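Local coordinates for protein uncharacterized sugar kinase PH1459 (PDB 3EWM) that is a putative pfkB-family sugar kinase that binds ATP and probably phosphorylates a sugar, perhaps fructose, at residues 255-260 with 301-305; 207-212 with 223-227. All coordinates share one frame; numbering follows the deposited sequence.

Interaction 1 (255-260 with 301-305); sequences VGILKL and REVLA
Val303 lays the two methyls of its side chain against the last turn of helix 245-259 and the residue after it, and each prong finds a different partner. CG1 drops onto the bare backbone of Gly256, 3.7 Å from Gly256 CA, where the backbones of the two segments come nearest. It also meets the root of the Lys259 side chain, with Lys259 CB 3.8 Å from Val303 CG1. The second prong, CG2, turns to Leu260, the first residue past the helix; there Leu260 CD2 lies 3.8 Å from Val303 CG2, the two side chains crossing at about a right angle. With CG1 anti to the backbone N (chi1 171°), the valine straddles the glycine and the leucine. One turn before Lys259, Val255 CG1 touches Leu304 CD2 at 3.8 Å. This buried side is closed by Phe271 of helix 265-279, which touches both Val303 and Leu304, while Leu46 and Val48 cover Val255.

The other side of the contact is held more loosely. Lys259 bends at chi2 (-72°) and again at chi4, which carries its chain past Val303 O and leaves its ammonium beside a methyl group, with Lys259 NZ 3.6 Å from Leu304 CD2. No hydrogen bond joins the two segments, so apolar surface does the work. Glu302, exposed to solvent, brushes Leu260 CD2 only loosely, through its backbone O and its CG, and its carboxylate forms a salt bridge with Lys267. Across the contact, the short C-terminal helix 298-304 rests against the end of helix 245-259 through a valine seated over a glycine. It is helix-on-helix packing within the alpha/beta fold of pfkB-family kinases, away from the annotated ATP-binding residues.

Interaction 2 (207-212 with 223-227); sequences KGSMLT and LIKNE
Thr212 and Ile224 form an antiparallel hydrogen-bonded pair in the hairpin of strands 211-215 and 220-225, with Thr212 N bound to Ile224 O at 2.9 Å and Ile224 N to Thr212 O at 2.7 Å. Past Leu211 and Lys225 the backbones separate, and lysines and water take over. Lys225, extended until its bend at chi4 (56°), reaches back to Met210, a selenomethionine; its NZ meets a lone pair of Met210 O in the carbonyl plane at 2.7 Å. A water bound to this ammonium also donates to Ser209 O. From the loop leading into strand 211-215, Lys207 NZ approaches Asn226 O in the same manner, though at 3.2 Å. A second water accepts from Lys207 NZ, donates to Ile224 O and bonds to Thr212 OG1, which also accepts the N-H of Gly208. Ile224 O thus has both a backbone and a water donor. A leucine in place of Lys225 would probably leave Met210 O without its ammonium donor and the water at Ser209 O less firmly held. The chemistry implies that two lysine ammonium groups, each bonded to a carbonyl and a water, probably tie together the separating ends where backbone pairing stops.

How the interactions relate
Interactions 1 and 2 show how one helix can take part in two contacts. Their centres lie 18 Å apart, yet they touch directly: Ile257 CD1, on helix 245-259, packs 3.7 Å from Leu211 CD2 at the start of strand 211-215. Helix 245-259 therefore faces the hairpin of 207-212 with 223-227 through Leu253 and Ile257, and the C-terminal helix through Val255, Gly256 and Lys259. Helix 265-279 borders both, its Leu268 touching Ile257, Leu211 and Leu223. Interaction 2 is the one nearer the nucleotide: the side chain of Thr212 is about 7 Å from that of the ATP-binding residue Lys190, whereas interaction 1 lies away from the annotated sites.

Interaction 1 (255-260 with 301-305)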
ATOM      1  N   VAL A 255      -3.260  28.394 -13.853  1.00  9.88           N
ATOM      2  CA  VAL A 255      -3.610  28.719 -15.243  1.00 10.47           C
ATOM      3  C   VAL A 255      -4.001  30.201 -15.383  1.00 10.47           C
ATOM      4  O   VAL A 255      -3.533  30.865 -16.302  1.00 11.34           O
ATOM      5  CB  VAL A 255      -4.678  27.758 -15.808  1.00 10.20           C
ATOM      6  CG1 VAL A 255      -5.194  28.253 -17.138  1.00 11.51           C
ATOM      7  CG2 VAL A 255      -4.072  26.345 -15.985  1.00  8.97           C
ATOM      8  N   GLY A 256      -4.817  30.711 -14.459  1.00 11.26           N
ATOM      9  CA  GLY A 256      -5.172  32.136 -14.408  1.00 11.56           C
ATOM     10  C   GLY A 256      -3.976  33.068 -14.370  1.00 12.24           C
ATOM     11  O   GLY A 256      -3.863  34.009 -15.173  1.00 12.59           O
ATOM     12  N   ILE A 257      -3.072  32.803 -13.440  1.00 12.79           N
ATOM     13  CA  ILE A 257      -1.848  33.575 -13.314  1.00 13.93           C
ATOM     14  C   ILE A 257      -1.030  33.512 -14.615  1.00 15.15           C
ATOM     15  O   ILE A 257      -0.497  34.527 -15.088  1.00 14.79           O
ATOM     16  CB  ILE A 257      -1.028  33.073 -12.108  1.00 14.01           C
ATOM     17  CG1 ILE A 257      -1.723  33.481 -10.806  1.00 13.45           C
ATOM     18  CG2 ILE A 257       0.415  33.605 -12.157  1.00 14.30           C
ATOM     19  CD1 ILE A 257      -1.307  32.671  -9.588  1.00 12.54           C
ATOM     20  N   LEU A 258      -0.940  32.318 -15.196  1.00 15.76           N
ATOM     21  CA  LEU A 258      -0.223  32.156 -16.457  1.00 17.07           C
ATOM     22  C   LEU A 258      -0.870  32.962 -17.599  1.00 18.05           C
ATOM     23  O   LEU A 258      -0.176  33.592 -18.385  1.00 17.59           O
ATOM     24  CB  LEU A 258      -0.159  30.674 -16.831  1.00 16.63           C
ATOM     25  CG  LEU A 258       0.590  30.343 -18.126  1.00 18.35           C
ATOM     26  CD1 LEU A 258       2.115  30.386 -17.892  1.00 18.14           C
ATOM     27  CD2 LEU A 258       0.155  28.979 -18.625  1.00 17.74           C
ATOM     28  N   LYS A 259      -2.195  32.932 -17.681  1.00 19.01           N
ATOM     29  CA  LYS A 259      -2.905  33.493 -18.830  1.00 20.72           C
ATOM     30  C   LYS A 259      -3.187  35.003 -18.742  1.00 21.93           C
ATOM     31  O   LYS A 259      -3.206  35.687 -19.766  1.00 22.46           O
ATOM     32  CB  LYS A 259      -4.216  32.746 -19.067  1.00 20.96           C
ATOM     33  CG  LYS A 259      -4.040  31.311 -19.486  1.00 22.38           C
ATOM     34  CD  LYS A 259      -3.516  31.192 -20.900  1.00 25.48           C
ATOM     35  CE  LYS A 259      -3.880  29.839 -21.450  1.00 27.67           C
ATOM     36  NZ  LYS A 259      -5.223  29.441 -20.911  1.00 29.94           N
ATOM     37  N   LEU A 260      -3.419  35.515 -17.536  1.00 22.60           N
ATOM     38  CA  LEU A 260      -3.791  36.923 -17.384  1.00 23.91           C
ATOM     39  C   LEU A 260      -2.572  37.823 -17.580  1.00 25.09           C
ATOM     40  O   LEU A 260      -1.443  37.396 -17.337  1.00 24.73           O
ATOM     41  CB  LEU A 260      -4.467  37.178 -16.029  1.00 23.12           C
ATOM     42  CG  LEU A 260      -5.827  36.492 -15.833  1.00 23.43           C
ATOM     43  CD1 LEU A 260      -6.274  36.539 -14.378  1.00 23.72           C
ATOM     44  CD2 LEU A 260      -6.898  37.068 -16.790  1.00 23.20           C
ATOM     45  N   ARG A 301     -14.023  32.767 -19.962  1.00 26.01           N
ATOM     46  CA  ARG A 301     -13.591  33.355 -21.230  1.00 27.24           C
ATOM     47  C   ARG A 301     -12.579  34.487 -21.042  1.00 27.42           C
ATOM     48  O   ARG A 301     -11.699  34.683 -21.866  1.00 27.37           O
ATOM     49  CB  ARG A 301     -14.794  33.811 -22.057  1.00 27.32           C
ATOM     50  CG  ARG A 301     -15.509  32.665 -22.741  1.00 28.55           C
ATOM     51  CD  ARG A 301     -16.425  33.162 -23.856  1.00 32.03           C
ATOM     52  NE  ARG A 301     -17.485  34.040 -23.355  1.00 32.59           N
ATOM     53  CZ  ARG A 301     -18.664  33.628 -22.893  1.00 33.82           C
ATOM     54  NH1 ARG A 301     -18.966  32.334 -22.844  1.00 34.11           N
ATOM     55  NH2 ARG A 301     -19.549  34.519 -22.472  1.00 34.00           N
ATOM     56  N   GLU A 302     -12.693  35.212 -19.941  1.00 28.55           N
ATOM     57  CA  GLU A 302     -11.712  36.226 -19.595  1.00 29.64           C
ATOM     58  C   GLU A 302     -10.286  35.647 -19.570  1.00 29.93           C
ATOM     59  O   GLU A 302      -9.359  36.222 -20.152  1.00 30.14           O
ATOM     60  CB  GLU A 302     -12.072  36.834 -18.243  1.00 30.16           C
ATOM     61  CG  GLU A 302     -11.112  37.896 -17.783  1.00 32.33           C
ATOM     62  CD  GLU A 302     -11.401  39.244 -18.407  1.00 35.53           C
ATOM     63  OE1 GLU A 302     -12.568  39.709 -18.324  1.00 35.04           O
ATOM     64  OE2 GLU A 302     -10.450  39.839 -18.966  1.00 36.53           O
ATOM     65  N   VAL A 303     -10.136  34.489 -18.927  1.00 29.71           N
ATOM     66  CA  VAL A 303      -8.833  33.855 -18.737  1.00 29.66           C
ATOM     67  C   VAL A 303      -8.459  32.951 -19.905  1.00 29.63           C
ATOM     68  O   VAL A 303      -7.327  33.003 -20.395  1.00 29.72           O
ATOM     69  CB  VAL A 303      -8.781  33.037 -17.407  1.00 29.56           C
ATOM     70  CG1 VAL A 303      -7.505  32.206 -17.319  1.00 29.62           C
ATOM     71  CG2 VAL A 303      -8.907  33.953 -16.208  1.00 29.30           C
ATOM     72  N   LEU A 304      -9.400  32.117 -20.349  1.00 29.55           N
ATOM     73  CA  LEU A 304      -9.058  31.076 -21.303  1.00 29.70           C
ATOM     74  C   LEU A 304      -9.180  31.524 -22.753  1.00 30.33           C
ATOM     75  O   LEU A 304      -8.436  31.039 -23.596  1.00 30.58           O
ATOM     76  CB  LEU A 304      -9.854  29.787 -21.059  1.00 29.40           C
ATOM     77  CG  LEU A 304      -9.760  29.107 -19.686  1.00 28.47           C
ATOM     78  CD1 LEU A 304     -10.647  27.866 -19.640  1.00 28.66           C
ATOM     79  CD2 LEU A 304      -8.319  28.759 -19.304  1.00 28.42           C
ATOM     80  N   ALA A 305     -10.103  32.443 -23.039  1.00 30.77           N
ATOM     81  CA  ALA A 305     -10.348  32.882 -24.424  1.00 31.08           C
ATOM     82  C   ALA A 305      -9.937  34.334 -24.661  1.00 31.17           C
ATOM     83  O   ALA A 305      -8.981  34.827 -24.061  1.00 31.56           O
ATOM     84  CB  ALA A 305     -11.805  32.673 -24.798  1.00 31.08           C
TER

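Interaction 2 (207-212 with 223-227)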
ATOM      1  N   LYS A 207       2.259  33.300   3.430  1.00 16.67           N
ATOM      2  CA  LYS A 207       2.099  34.317   2.425  1.00 17.53           C
ATOM      3  C   LYS A 207       3.057  33.957   1.315  1.00 16.95           C
ATOM      4  O   LYS A 207       4.231  33.652   1.587  1.00 17.04           O
ATOM      5  CB  LYS A 207       2.495  35.678   3.029  1.00 17.77           C
ATOM      6  CG  LYS A 207       2.498  36.864   2.073  1.00 19.83           C
ATOM      7  CD  LYS A 207       2.789  38.189   2.813  1.00 19.71           C
ATOM      8  CE  LYS A 207       2.279  39.392   2.005  1.00 25.52           C
ATOM      9  NZ  LYS A 207       0.816  39.285   1.648  1.00 26.09           N
ATOM     10  N   GLY A 208       2.562  33.956   0.079  1.00 16.09           N
ATOM     11  CA  GLY A 208       3.454  33.901  -1.083  1.00 16.88           C
ATOM     12  C   GLY A 208       4.024  35.291  -1.316  1.00 17.32           C
ATOM     13  O   GLY A 208       3.476  36.265  -0.813  1.00 16.76           O
ATOM     14  N   SER A 209       5.117  35.395  -2.069  1.00 18.11           N
ATOM     15  CA  SER A 209       5.715  36.706  -2.339  1.00 19.28           C
ATOM     16  C   SER A 209       4.846  37.526  -3.311  1.00 20.52           C
ATOM     17  O   SER A 209       4.783  38.765  -3.239  1.00 20.24           O
ATOM     18  CB  SER A 209       7.142  36.527  -2.869  1.00 19.26           C
ATOM     19  OG  SER A 209       7.116  35.921  -4.137  1.00 18.77           O
HETATM   20  N   MSE A 210       4.145  36.820  -4.192  1.00 21.45           N
HETATM   21  CA  MSE A 210       3.333  37.447  -5.217  1.00 24.81           C
HETATM   22  C   MSE A 210       1.842  37.356  -4.906  1.00 21.93           C
HETATM   23  O   MSE A 210       1.083  38.291  -5.187  1.00 21.64           O
HETATM   24  CB  MSE A 210       3.629  36.797  -6.563  1.00 24.06           C
HETATM   25  CG  MSE A 210       2.474  36.785  -7.549  1.00 27.95           C
HETATM   26 SE   MSE A 210       2.914  36.003  -9.289  1.00 37.79          SE
HETATM   27  CE  MSE A 210       4.065  37.429  -9.976  1.00 34.63           C
ATOM     28  N   LEU A 211       1.421  36.221  -4.347  1.00 20.18           N
ATOM     29  CA  LEU A 211      -0.001  35.954  -4.146  1.00 17.97           C
ATOM     30  C   LEU A 211      -0.257  34.860  -3.131  1.00 16.75           C
ATOM     31  O   LEU A 211       0.425  33.835  -3.095  1.00 16.43           O
ATOM     32  CB  LEU A 211      -0.663  35.574  -5.479  1.00 18.13           C
ATOM     33  CG  LEU A 211      -2.151  35.234  -5.428  1.00 19.30           C
ATOM     34  CD1 LEU A 211      -2.952  36.515  -5.306  1.00 20.16           C
ATOM     35  CD2 LEU A 211      -2.572  34.434  -6.648  1.00 19.93           C
ATOM     36  N   THR A 212      -1.269  35.074  -2.309  1.00 15.31           N
ATOM     37  CA  THR A 212      -1.670  34.064  -1.353  1.00 14.33           C
ATOM     38  C   THR A 212      -3.138  33.762  -1.583  1.00 14.17           C
ATOM     39  O   THR A 212      -3.955  34.681  -1.689  1.00 14.37           O
ATOM     40  CB  THR A 212      -1.453  34.560   0.088  1.00 13.53           C
ATOM     41  OG1 THR A 212      -0.114  35.037   0.209  1.00 14.54           O
ATOM     42  CG2 THR A 212      -1.666  33.449   1.074  1.00 12.24           C
ATOM     43  N   LEU A 223      -8.112  35.944  -1.845  1.00 17.01           N
ATOM     44  CA  LEU A 223      -6.852  36.162  -2.534  1.00 17.21           C
ATOM     45  C   LEU A 223      -6.196  37.383  -1.953  1.00 18.04           C
ATOM     46  O   LEU A 223      -6.810  38.440  -1.873  1.00 18.12           O
ATOM     47  CB  LEU A 223      -7.054  36.348  -4.032  1.00 16.69           C
ATOM     48  CG  LEU A 223      -7.640  35.153  -4.783  1.00 16.42           C
ATOM     49  CD1 LEU A 223      -7.766  35.511  -6.244  1.00 17.23           C
ATOM     50  CD2 LEU A 223      -6.789  33.909  -4.589  1.00 15.84           C
ATOM     51  N   ILE A 224      -4.952  37.220  -1.533  1.00 18.82           N
ATOM     52  CA  ILE A 224      -4.205  38.298  -0.904  1.00 20.60           C
ATOM     53  C   ILE A 224      -2.984  38.645  -1.743  1.00 21.61           C
ATOM     54  O   ILE A 224      -2.169  37.778  -2.081  1.00 21.00           O
ATOM     55  CB  ILE A 224      -3.775  37.920   0.519  1.00 19.99           C
ATOM     56  CG1 ILE A 224      -4.992  37.494   1.333  1.00 20.42           C
ATOM     57  CG2 ILE A 224      -3.045  39.094   1.197  1.00 21.64           C
ATOM     58  CD1 ILE A 224      -4.863  36.124   1.896  1.00 23.25           C
ATOM     59  N   LYS A 225      -2.879  39.919  -2.090  1.00 23.74           N
ATOM     60  CA  LYS A 225      -1.654  40.450  -2.666  1.00 25.91           C
ATOM     61  C   LYS A 225      -1.265  41.687  -1.882  1.00 27.95           C
ATOM     62  O   LYS A 225      -2.033  42.661  -1.808  1.00 28.23           O
ATOM     63  CB  LYS A 225      -1.800  40.751  -4.155  1.00 25.71           C
ATOM     64  CG  LYS A 225      -0.497  41.232  -4.768  1.00 25.94           C
ATOM     65  CD  LYS A 225      -0.434  40.982  -6.252  1.00 27.52           C
ATOM     66  CE  LYS A 225       0.952  41.354  -6.802  1.00 28.44           C
ATOM     67  NZ  LYS A 225       2.080  40.638  -6.112  1.00 28.04           N
ATOM     68  N   ASN A 226      -0.076  41.625  -1.282  1.00 29.82           N
ATOM     69  CA  ASN A 226       0.395  42.643  -0.340  1.00 31.33           C
ATOM     70  C   ASN A 226      -0.634  42.870   0.758  1.00 31.91           C
ATOM     71  O   ASN A 226      -0.849  41.986   1.589  1.00 31.94           O
ATOM     72  CB  ASN A 226       0.761  43.935  -1.077  1.00 31.58           C
ATOM     73  CG  ASN A 226       1.745  43.694  -2.198  1.00 32.91           C
ATOM     74  OD1 ASN A 226       1.548  44.151  -3.323  1.00 34.33           O
ATOM     75  ND2 ASN A 226       2.804  42.947  -1.903  1.00 34.62           N
ATOM     76  N   GLU A 227      -1.287  44.033   0.738  1.00 32.37           N
ATOM     77  CA  GLU A 227      -2.305  44.372   1.730  1.00 32.92           C
ATOM     78  C   GLU A 227      -3.707  44.124   1.180  1.00 32.29           C
ATOM     79  O   GLU A 227      -4.674  44.087   1.945  1.00 32.53           O
ATOM     80  CB  GLU A 227      -2.185  45.844   2.161  1.00 33.56           C
ATOM     81  CG  GLU A 227      -0.914  46.561   1.685  1.00 36.54           C
ATOM     82  CD  GLU A 227      -1.063  47.176   0.298  1.00 39.44           C
ATOM     83  OE1 GLU A 227      -1.103  48.424   0.205  1.00 41.59           O
ATOM     84  OE2 GLU A 227      -1.155  46.420  -0.699  1.00 40.95           O
TER
HETATM   85  O   HOH W   1       0.000  37.629  -0.632  1.00 27.72           O
HETATM   86  O   HOH W   2       1.858  38.906  -1.724  1.00 30.20           O
HETATM   87  O   HOH W   3       3.360  41.005  -3.660  1.00 36.55           O